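Local coordinates for protein DNA gyrase, B subunit, truncated (Myxococcus xanthus, PDB 3CWV) that probably couples ATP binding and hydrolysis to the breakage, passage and rejoining of double-stranded DNA, as a GyrB-family type II topoisomerase subunit, at residues V81-F87 against W98-V104; R220-H224 against Q244-D250; R52-V58 against L188-D194. One frame throughout, in Å; residues are numbered along the deposited sequence.

Contacts 1 and 3 belong to the N-terminal part of the chain and contact 2 to the C-terminal part. Contact 3 joins two strands of the eight-stranded sheet, and the chain between them contains contact 1, whose centre lies 22 Å from that of contact 3; their nearest atoms are about 11 Å apart. By analogy with other GyrB proteins, the loop joining the two segments of contact 1 probably corresponds to the lid over the ATP site. Contact 2 follows both in sequence and lies on the opposite side of the chain's centre from contact 1, 44 Å away between centres and 31 Å from contact 3.

Contact 1 of 3, residues V81-F87 against W98-V104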
loop_
_atom_site.group_PDB
_atom_site.type_symbol
_atom_site.label_atom_id
_atom_site.label_comp_id
_atom_site.label_asym_id
_atom_site.label_seq_id
_atom_site.Cartn_x
_atom_site.Cartn_y
_atom_site.Cartn_z
ATOM N N VAL A 81 -0.303 -10.058 -19.087
ATOM C CA VAL A 81 0.577 -9.520 -18.055
ATOM C C VAL A 81 1.586 -10.563 -17.584
ATOM O O VAL A 81 2.712 -10.212 -17.256
ATOM C CB VAL A 81 -0.198 -8.897 -16.877
ATOM C CG1 VAL A 81 0.737 -8.546 -15.747
ATOM C CG2 VAL A 81 -0.969 -7.632 -17.350
ATOM N N ALA A 82 1.206 -11.841 -17.605
ATOM C CA ALA A 82 2.117 -12.906 -17.205
ATOM C C ALA A 82 3.390 -12.995 -18.060
ATOM O O ALA A 82 4.403 -13.477 -17.583
ATOM C CB ALA A 82 1.390 -14.266 -17.181
ATOM N N THR A 83 3.342 -12.576 -19.327
ATOM C CA THR A 83 4.597 -12.524 -20.111
ATOM C C THR A 83 5.226 -11.132 -20.257
ATOM O O THR A 83 6.136 -10.929 -21.065
ATOM C CB THR A 83 4.473 -13.154 -21.468
ATOM O OG1 THR A 83 3.417 -12.521 -22.191
ATOM C CG2 THR A 83 4.177 -14.637 -21.328
ATOM N N GLY A 84 4.752 -10.178 -19.476
ATOM C CA GLY A 84 5.389 -8.881 -19.478
ATOM C C GLY A 84 4.623 -7.728 -20.054
ATOM O O GLY A 84 5.103 -6.591 -20.048
ATOM N N ALA A 85 3.403 -7.965 -20.541
ATOM C CA ALA A 85 2.637 -6.829 -21.060
ATOM C C ALA A 85 2.437 -5.725 -20.010
ATOM O O ALA A 85 2.031 -5.991 -18.871
ATOM C CB ALA A 85 1.250 -7.313 -21.631
ATOM N N GLY A 86 2.716 -4.472 -20.387
ATOM C CA GLY A 86 2.492 -3.340 -19.510
ATOM C C GLY A 86 3.617 -3.062 -18.514
ATOM O O GLY A 86 3.607 -2.054 -17.814
ATOM N N PHE A 87 4.549 -3.985 -18.439
ATOM C CA PHE A 87 5.668 -3.899 -17.490
ATOM C C PHE A 87 6.525 -2.651 -17.763
ATOM O O PHE A 87 6.872 -2.371 -18.919
ATOM C CB PHE A 87 6.513 -5.173 -17.595
ATOM C CG PHE A 87 7.653 -5.253 -16.594
ATOM C CD1 PHE A 87 7.424 -5.061 -15.231
ATOM C CD2 PHE A 87 8.927 -5.550 -17.022
ATOM C CE1 PHE A 87 8.482 -5.160 -14.287
ATOM C CE2 PHE A 87 9.987 -5.626 -16.097
ATOM C CZ PHE A 87 9.742 -5.434 -14.731
ATOM N N TRP A 98 -1.500 -4.502 -14.558
ATOM C CA TRP A 98 -0.898 -3.723 -15.640
ATOM C C TRP A 98 -0.032 -2.609 -15.041
ATOM O O TRP A 98 -0.448 -1.921 -14.111
ATOM C CB TRP A 98 -1.972 -3.099 -16.545
ATOM C CG TRP A 98 -1.452 -2.678 -17.881
ATOM C CD1 TRP A 98 -0.874 -1.484 -18.192
ATOM C CD2 TRP A 98 -1.488 -3.437 -19.095
ATOM N NE1 TRP A 98 -0.535 -1.460 -19.529
ATOM C CE2 TRP A 98 -0.886 -2.650 -20.099
ATOM C CE3 TRP A 98 -1.979 -4.706 -19.431
ATOM C CZ2 TRP A 98 -0.774 -3.078 -21.433
ATOM C CZ3 TRP A 98 -1.832 -5.149 -20.769
ATOM C CH2 TRP A 98 -1.250 -4.326 -21.743
ATOM N N ASP A 99 1.148 -2.418 -15.596
ATOM C CA ASP A 99 2.157 -1.530 -15.018
ATOM C C ASP A 99 2.474 -1.831 -13.533
ATOM O O ASP A 99 2.580 -0.920 -12.704
ATOM C CB ASP A 99 1.761 -0.060 -15.175
ATOM C CG ASP A 99 2.977 0.902 -15.056
ATOM O OD1 ASP A 99 4.104 0.488 -15.362
ATOM O OD2 ASP A 99 2.775 2.065 -14.653
ATOM N N SER A 100 2.578 -3.108 -13.198
ATOM C CA SER A 100 2.878 -3.510 -11.839
ATOM C C SER A 100 4.158 -4.314 -11.933
ATOM O O SER A 100 4.679 -4.488 -13.004
ATOM C CB SER A 100 1.761 -4.380 -11.256
ATOM O OG SER A 100 1.785 -5.695 -11.827
ATOM N N MET A 101 4.635 -4.822 -10.797
ATOM C CA MET A 101 5.765 -5.717 -10.766
ATOM C C MET A 101 5.277 -7.167 -10.671
ATOM O O MET A 101 6.039 -8.069 -10.312
ATOM C CB MET A 101 6.670 -5.391 -9.554
ATOM C CG MET A 101 7.209 -3.926 -9.530
ATOM S SD MET A 101 8.411 -3.708 -10.846
ATOM C CE MET A 101 9.849 -4.511 -10.134
ATOM N N LEU A 102 4.006 -7.421 -10.995
ATOM C CA LEU A 102 3.556 -8.813 -11.067
ATOM C C LEU A 102 4.460 -9.789 -11.837
ATOM O O LEU A 102 4.690 -10.923 -11.378
ATOM C CB LEU A 102 2.096 -8.899 -11.623
ATOM C CG LEU A 102 1.513 -10.286 -11.883
ATOM C CD1 LEU A 102 1.410 -11.107 -10.583
ATOM C CD2 LEU A 102 0.124 -10.149 -12.614
ATOM N N VAL A 103 4.928 -9.401 -13.025
ATOM C CA VAL A 103 5.702 -10.312 -13.840
ATOM C C VAL A 103 7.024 -10.693 -13.140
ATOM O O VAL A 103 7.551 -11.752 -13.395
ATOM C CB VAL A 103 6.021 -9.752 -15.238
ATOM C CG1 VAL A 103 7.018 -8.577 -15.195
ATOM C CG2 VAL A 103 6.606 -10.885 -16.164
ATOM N N VAL A 104 7.516 -9.833 -12.255
ATOM C CA VAL A 104 8.743 -10.188 -11.493
ATOM C C VAL A 104 8.463 -11.335 -10.529
ATOM O O VAL A 104 9.235 -12.271 -10.451
ATOM C CB VAL A 104 9.307 -8.979 -10.765
ATOM C CG1 VAL A 104 10.615 -9.351 -9.969
ATOM C CG2 VAL A 104 9.614 -7.903 -11.773
#
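The indole of Trp98 has Gly86 laid over one face, the CA of the glycine standing 3.7 Å from the centroid of the five-membered ring and 23° off its normal. The carbonyl oxygen of Ala85 sits above the same ring system, offset toward its rim, while Ala85 CB meets CZ3 and CH2. Phe87 is surrounded differently: a methyl, Val103 CG1, rests on one face at 3.7 Å from the ring centroid, and two groups come to the edge. Ser100 O lies in the ring plane 3.6 Å from Phe87 CD1, and Met101 SD approaches Phe87 CE1 at 3.7 Å, a Met-aromatic contact made by a thioether folded back through chi2 and chi3. Val103 divides its branches, for with chi1 at 69° CG1 is placed between its own N and carbonyl carbon and faces the phenyl ring, whereas CG2 is 3.7 Å from Ala82 O at the end of helix 75-82. That helix closes in a Schellman motif with Gly84 as the C-prime residue, and a type II turn from Gly84 to Phe87 then carries the chain past the indole to Phe87. Gly86 has no room for a side chain: a CB would run into Trp98 CE2 and the carbonyl oxygen of Ala85. Gly86 O in turn receives a CA-H...O contact from Asp99 CA at 3.2 Å. Val81 uses both methyls, CG2 meeting Trp98 CE3 obliquely and CG1 touching Leu102 CD2. Ser100 OG accepts from Leu102 N at 2.9 Å in an ST turn at the start of helix 102-107, and is also bonded to Gly97 O. Helix 28-47 packs against this start through Phe37, Leu38 and Val41, and Trp98 NE1 is bonded to Pro91 O.

Contact 2 of 3, residues R220-H224 against Q244-D250; sequences RPQLH and QWCEDED
Arg220 meets two aspartates of segment 244-250 in a salt-bridge network. Its CG and NE pass beside Asp248 OD1, with NE 3.5 Å from that oxygen, which lies well out of the guanidinium plane, so the attraction is one of charge alone; NH1 reaches Asp250 OD1 at 3.4 Å. Pro221 follows with its ring against the side chain of Glu247, CB to CG 3.4 Å, while Pro221 O accepts from Glu247 N at 2.8 Å. Gln222 is bridged to Cys246 through the backbone, and its CG touches Cys246 SG; its amide stacks on that of Gln244 with the planes 25° apart, and Gln222 NE2 is hydrogen-bonded to Thr217 OG1. At Leu223 the backbone N gives a nearly straight bond to Trp245 O (2.9 Å, 173°). Gln244 NE2 reaches that same oxygen from the opposite face of its plane, so two donors grip it. CD2 of Leu223 lies on Glu247 CB. His224 ends the segment: a chi1 of 49° sets its ring between its own N and carbonyl carbon, bringing NE2 to accept from Trp245 N at 3.1 Å. Its ND1 is bonded to Glu226 O, and Gln244 NE2 covers one face of the imidazole while donating to His224 O at 3.2 Å. With an alanine in place of His224, Trp245 N is likely to lose its acceptor and the Gln244 amide the ring it lies on. The loop 220-224 runs from helix 208-217, whose Thr217 touches Gln244 and Cys246, toward strand 228-234, along the end of strand 237-245, itself paired with strand 300-307.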
loop_
_atom_site.group_PDB
_atom_site.type_symbol
_atom_site.label_atom_id
_atom_site.label_comp_id
_atom_site.label_asym_id
_atom_site.label_seq_id
_atom_site.Cartn_x
_atom_site.Cartn_y
_atom_site.Cartn_z
ATOM N N ARG A 220 -1.029 4.368 24.695
ATOM C CA ARG A 220 -0.380 5.606 25.087
ATOM C C ARG A 220 -1.450 6.550 25.653
ATOM O O ARG A 220 -2.640 6.367 25.397
ATOM C CB ARG A 220 0.297 6.239 23.870
ATOM C CG ARG A 220 1.592 5.577 23.425
ATOM C CD ARG A 220 1.782 5.735 21.920
ATOM N NE ARG A 220 3.140 6.132 21.548
ATOM C CZ ARG A 220 4.141 5.289 21.287
ATOM N NH1 ARG A 220 5.337 5.763 20.960
ATOM N NH2 ARG A 220 3.958 3.974 21.353
ATOM N N PRO A 221 -1.042 7.559 26.438
ATOM C CA PRO A 221 -2.085 8.445 26.949
ATOM C C PRO A 221 -2.509 9.517 25.943
ATOM O O PRO A 221 -1.855 10.556 25.811
ATOM C CB PRO A 221 -1.442 9.068 28.209
ATOM C CG PRO A 221 -0.002 8.588 28.239
ATOM C CD PRO A 221 0.294 7.941 26.921
ATOM N N GLN A 222 -3.616 9.265 25.253
ATOM C CA GLN A 222 -4.101 10.160 24.205
ATOM C C GLN A 222 -4.645 11.482 24.769
ATOM O O GLN A 222 -5.445 11.475 25.706
ATOM C CB GLN A 222 -5.172 9.451 23.362
ATOM C CG GLN A 222 -4.620 8.336 22.469
ATOM C CD GLN A 222 -5.684 7.407 21.929
ATOM O OE1 GLN A 222 -6.835 7.432 22.374
ATOM N NE2 GLN A 222 -5.303 6.569 20.959
ATOM N N LEU A 223 -4.226 12.605 24.177
ATOM C CA LEU A 223 -4.643 13.936 24.633
ATOM C C LEU A 223 -6.000 14.362 24.091
ATOM O O LEU A 223 -6.540 15.404 24.474
ATOM C CB LEU A 223 -3.586 14.989 24.277
ATOM C CG LEU A 223 -2.232 14.852 24.968
ATOM C CD1 LEU A 223 -1.312 15.976 24.526
ATOM C CD2 LEU A 223 -2.392 14.861 26.477
ATOM N N HIS A 224 -6.535 13.567 23.178
ATOM C CA HIS A 224 -7.851 13.793 22.618
ATOM C C HIS A 224 -8.373 12.431 22.143
ATOM O O HIS A 224 -7.575 11.569 21.776
ATOM C CB HIS A 224 -7.793 14.839 21.488
ATOM C CG HIS A 224 -6.714 14.595 20.470
ATOM N ND1 HIS A 224 -6.979 14.081 19.219
ATOM C CD2 HIS A 224 -5.380 14.824 20.507
ATOM C CE1 HIS A 224 -5.852 13.990 18.533
ATOM N NE2 HIS A 224 -4.866 14.435 19.292
ATOM N N GLN A 244 -2.470 12.452 15.853
ATOM C CA GLN A 244 -2.892 12.024 17.177
ATOM C C GLN A 244 -1.782 12.322 18.170
ATOM O O GLN A 244 -0.687 11.766 18.061
ATOM C CB GLN A 244 -3.211 10.515 17.184
ATOM C CG GLN A 244 -3.571 9.971 18.577
ATOM C CD GLN A 244 -4.874 10.551 19.080
ATOM O OE1 GLN A 244 -5.917 10.336 18.484
ATOM N NE2 GLN A 244 -4.810 11.323 20.160
ATOM N N TRP A 245 -2.076 13.211 19.124
ATOM C CA TRP A 245 -1.153 13.573 20.180
ATOM C C TRP A 245 -1.437 12.769 21.433
ATOM O O TRP A 245 -2.592 12.515 21.771
ATOM C CB TRP A 245 -1.253 15.058 20.510
ATOM C CG TRP A 245 -0.545 15.954 19.546
ATOM C CD1 TRP A 245 0.768 16.325 19.581
ATOM C CD2 TRP A 245 -1.116 16.611 18.417
ATOM N NE1 TRP A 245 1.047 17.184 18.550
ATOM C CE2 TRP A 245 -0.094 17.367 17.811
ATOM C CE3 TRP A 245 -2.394 16.630 17.852
ATOM C CZ2 TRP A 245 -0.307 18.132 16.668
ATOM C CZ3 TRP A 245 -2.604 17.398 16.716
ATOM C CH2 TRP A 245 -1.562 18.132 16.138
ATOM N N CYS A 246 -0.361 12.368 22.096
ATOM C CA CYS A 246 -0.405 11.621 23.337
ATOM C C CYS A 246 0.569 12.319 24.273
ATOM O O CYS A 246 1.393 13.112 23.825
ATOM C CB CYS A 246 0.021 10.172 23.114
ATOM S SG CYS A 246 -1.043 9.252 21.971
ATOM N N GLU A 247 0.491 12.043 25.569
ATOM C CA GLU A 247 1.410 12.713 26.480
ATOM C C GLU A 247 2.652 11.885 26.771
ATOM O O GLU A 247 2.833 11.359 27.871
ATOM C CB GLU A 247 0.718 13.210 27.752
ATOM C CG GLU A 247 -0.147 12.203 28.457
ATOM C CD GLU A 247 -0.187 12.449 29.957
ATOM O OE1 GLU A 247 -0.409 11.476 30.724
ATOM O OE2 GLU A 247 0.019 13.621 30.359
ATOM N N ASP A 248 3.499 11.771 25.753
ATOM C CA ASP A 248 4.819 11.164 25.879
ATOM C C ASP A 248 5.825 11.863 24.964
ATOM O O ASP A 248 5.506 12.863 24.313
ATOM C CB ASP A 248 4.785 9.649 25.634
ATOM C CG ASP A 248 4.030 9.261 24.364
ATOM O OD1 ASP A 248 3.327 8.225 24.392
ATOM O OD2 ASP A 248 4.136 9.980 23.344
ATOM N N GLU A 249 7.044 11.343 24.925
ATOM C CA GLU A 249 8.135 12.045 24.267
ATOM C C GLU A 249 8.304 11.631 22.804
ATOM O O GLU A 249 8.827 12.396 21.987
ATOM C CB GLU A 249 9.441 11.812 25.038
ATOM C CG GLU A 249 10.440 12.976 24.963
ATOM C CD GLU A 249 9.916 14.255 25.613
ATOM O OE1 GLU A 249 10.439 15.345 25.286
ATOM O OE2 GLU A 249 8.983 14.174 26.446
ATOM N N ASP A 250 7.852 10.422 22.488
ATOM C CA ASP A 250 8.105 9.819 21.192
ATOM C C ASP A 250 7.273 10.467 20.096
ATOM O O ASP A 250 6.155 10.903 20.336
ATOM C CB ASP A 250 7.816 8.321 21.253
ATOM C CG ASP A 250 8.533 7.639 22.403
ATOM O OD1 ASP A 250 8.138 6.507 22.752
ATOM O OD2 ASP A 250 9.490 8.233 22.957
#

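Contact 3 of 3, residues R52-V58 against L188-D194; sequences RDVVLEV and LRVSFAD
Phe192 and Leu56 lie side by side and point the same way, with Leu56 CD2 at the edge of the phenyl ring, in its plane, 3.8 Å from CD1. Further along, Val58 CG2 meets the same ring at CE1 (3.6 Å); at the other end Val54 CG2 rests on Leu188 CD1. A chi1 of -179° turns the Phe192 ring away from its own N and along the sheet face that it shares with Val54, Leu56, Val58 and Val190, where helix 171-184 packs through Arg171, Ser175 and Cys178. Between the strands runs a parallel ladder of six backbone bonds in which Val54 pairs with Val190 and Leu56 with Phe192. The two bonds at Leu56 are the straightest: Leu56 N donates to Ser191 O at 2.8 Å and 179°, and Leu56 O takes Ala193 N at 2.7 Å. The end bond from Arg189 N to Arg52 O is longer (3.2 Å), the donor standing above the carbonyl plane. On the other face Ala193 CB fits against Glu57 CG, and a water links Ser191 OG to Val54 O. Toward the polar rim Asp53 OD1 runs beside the aliphatic part of Arg189, 3.6 Å from CD, while Asp53 OD2 is bonded to Thr69. A second water ties Val58 O to Asp194 OD1. Flanked by antiparallel strands 64-70 and 199-204, this is the parallel pair within the mixed eight-stranded sheet, with helices on one side, of the GHKL-type ATPase fold expected of GyrB proteins.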
loop_
_atom_site.group_PDB
_atom_site.type_symbol
_atom_site.label_atom_id
_atom_site.label_comp_id
_atom_site.label_asym_id
_atom_site.label_seq_id
_atom_site.Cartn_x
_atom_site.Cartn_y
_atom_site.Cartn_z
ATOM N N ARG A 52 -12.710 -5.177 -3.683
ATOM C CA ARG A 52 -13.290 -5.062 -2.352
ATOM C C ARG A 52 -12.701 -6.036 -1.333
ATOM O O ARG A 52 -12.911 -5.850 -0.136
ATOM C CB ARG A 52 -14.801 -5.292 -2.413
ATOM C CG ARG A 52 -15.540 -4.195 -3.221
ATOM C CD ARG A 52 -17.023 -4.559 -3.389
ATOM N NE ARG A 52 -17.695 -3.610 -4.282
ATOM C CZ ARG A 52 -18.724 -3.909 -5.072
ATOM N NH1 ARG A 52 -19.212 -5.145 -5.100
ATOM N NH2 ARG A 52 -19.259 -2.969 -5.846
ATOM N N ASP A 53 -12.033 -7.094 -1.805
ATOM C CA ASP A 53 -11.497 -8.154 -0.914
ATOM C C ASP A 53 -10.137 -8.628 -1.414
ATOM O O ASP A 53 -9.958 -8.841 -2.617
ATOM C CB ASP A 53 -12.413 -9.382 -0.819
ATOM C CG ASP A 53 -13.855 -9.022 -0.547
ATOM O OD1 ASP A 53 -14.269 -9.100 0.620
ATOM O OD2 ASP A 53 -14.556 -8.642 -1.508
ATOM N N VAL A 54 -9.201 -8.807 -0.477
ATOM C CA VAL A 54 -7.859 -9.327 -0.761
ATOM C C VAL A 54 -7.533 -10.342 0.328
ATOM O O VAL A 54 -7.672 -10.030 1.524
ATOM C CB VAL A 54 -6.781 -8.186 -0.683
ATOM C CG1 VAL A 54 -5.359 -8.760 -0.913
ATOM C CG2 VAL A 54 -7.079 -7.091 -1.669
ATOM N N VAL A 55 -7.122 -11.542 -0.068
ATOM C CA VAL A 55 -6.694 -12.588 0.871
ATOM C C VAL A 55 -5.264 -13.038 0.558
ATOM O O VAL A 55 -4.980 -13.487 -0.547
ATOM C CB VAL A 55 -7.583 -13.816 0.777
ATOM C CG1 VAL A 55 -7.212 -14.844 1.890
ATOM C CG2 VAL A 55 -9.053 -13.396 0.914
ATOM N N LEU A 56 -4.383 -12.936 1.548
ATOM C CA LEU A 56 -3.010 -13.397 1.427
ATOM C C LEU A 56 -2.856 -14.664 2.274
ATOM O O LEU A 56 -3.238 -14.716 3.460
ATOM C CB LEU A 56 -2.028 -12.309 1.883
ATOM C CG LEU A 56 -0.560 -12.731 1.857
ATOM C CD1 LEU A 56 -0.136 -12.926 0.383
ATOM C CD2 LEU A 56 0.365 -11.721 2.534
ATOM N N GLU A 57 -2.281 -15.686 1.673
ATOM C CA GLU A 57 -2.187 -16.980 2.334
ATOM C C GLU A 57 -0.752 -17.478 2.248
ATOM O O GLU A 57 -0.146 -17.509 1.169
ATOM C CB GLU A 57 -3.145 -17.933 1.638
ATOM C CG GLU A 57 -3.410 -19.230 2.289
ATOM C CD GLU A 57 -4.536 -19.953 1.564
ATOM O OE1 GLU A 57 -4.242 -20.853 0.743
ATOM O OE2 GLU A 57 -5.712 -19.588 1.790
ATOM N N VAL A 58 -0.194 -17.841 3.399
ATOM C CA VAL A 58 1.142 -18.444 3.452
ATOM C C VAL A 58 0.975 -19.912 3.868
ATOM O O VAL A 58 0.257 -20.222 4.813
ATOM C CB VAL A 58 2.082 -17.694 4.436
ATOM C CG1 VAL A 58 3.517 -18.193 4.310
ATOM C CG2 VAL A 58 2.036 -16.225 4.163
ATOM N N LEU A 188 -11.392 -1.392 2.139
ATOM C CA LEU A 188 -10.887 -2.656 1.596
ATOM C C LEU A 188 -10.820 -3.723 2.714
ATOM O O LEU A 188 -10.292 -3.448 3.794
ATOM C CB LEU A 188 -9.466 -2.455 1.044
ATOM C CG LEU A 188 -8.786 -3.682 0.427
ATOM C CD1 LEU A 188 -9.607 -4.240 -0.747
ATOM C CD2 LEU A 188 -7.344 -3.358 -0.006
ATOM N N ARG A 189 -11.371 -4.911 2.456
ATOM C CA ARG A 189 -11.229 -6.075 3.357
ATOM C C ARG A 189 -9.967 -6.855 3.026
ATOM O O ARG A 189 -9.814 -7.345 1.902
ATOM C CB ARG A 189 -12.456 -6.992 3.237
ATOM C CG ARG A 189 -13.722 -6.281 3.701
ATOM C CD ARG A 189 -14.956 -7.108 3.545
ATOM N NE ARG A 189 -16.099 -6.389 4.112
ATOM C CZ ARG A 189 -16.407 -6.345 5.412
ATOM N NH1 ARG A 189 -15.662 -6.992 6.312
ATOM N NH2 ARG A 189 -17.471 -5.647 5.812
ATOM N N VAL A 190 -9.032 -6.935 3.975
ATOM C CA VAL A 190 -7.771 -7.598 3.687
ATOM C C VAL A 190 -7.605 -8.684 4.734
ATOM O O VAL A 190 -7.773 -8.404 5.913
ATOM C CB VAL A 190 -6.553 -6.664 3.849
ATOM C CG1 VAL A 190 -5.271 -7.426 3.506
ATOM C CG2 VAL A 190 -6.677 -5.416 2.953
ATOM N N SER A 191 -7.293 -9.906 4.304
ATOM C CA SER A 191 -7.134 -11.025 5.226
ATOM C C SER A 191 -5.760 -11.663 5.072
ATOM O O SER A 191 -5.212 -11.739 3.963
ATOM C CB SER A 191 -8.202 -12.086 4.959
ATOM O OG SER A 191 -9.496 -11.567 5.252
ATOM N N PHE A 192 -5.225 -12.133 6.192
ATOM C CA PHE A 192 -3.999 -12.898 6.179
ATOM C C PHE A 192 -4.302 -14.291 6.750
ATOM O O PHE A 192 -4.735 -14.403 7.879
ATOM C CB PHE A 192 -2.941 -12.163 6.997
ATOM C CG PHE A 192 -1.637 -12.867 7.032
ATOM C CD1 PHE A 192 -0.836 -12.918 5.886
ATOM C CD2 PHE A 192 -1.197 -13.493 8.204
ATOM C CE1 PHE A 192 0.397 -13.590 5.899
ATOM C CE2 PHE A 192 0.029 -14.175 8.223
ATOM C CZ PHE A 192 0.832 -14.213 7.069
ATOM N N ALA A 193 -4.090 -15.344 5.958
ATOM C CA ALA A 193 -4.404 -16.708 6.362
ATOM C C ALA A 193 -3.124 -17.483 6.618
ATOM O O ALA A 193 -2.331 -17.747 5.709
ATOM C CB ALA A 193 -5.242 -17.409 5.314
ATOM N N ASP A 194 -2.922 -17.795 7.891
ATOM C CA ASP A 194 -1.786 -18.553 8.384
ATOM C C ASP A 194 -2.266 -20.007 8.475
ATOM O O ASP A 194 -2.754 -20.452 9.519
ATOM C CB ASP A 194 -1.451 -18.005 9.768
ATOM C CG ASP A 194 -0.066 -18.380 10.242
ATOM O OD1 ASP A 194 0.424 -19.476 9.896
ATOM O OD2 ASP A 194 0.517 -17.558 10.984
HETATM O O HOH W 1 -10.519 -10.413 3.079
HETATM O O HOH W 2 1.346 -20.869 7.509
#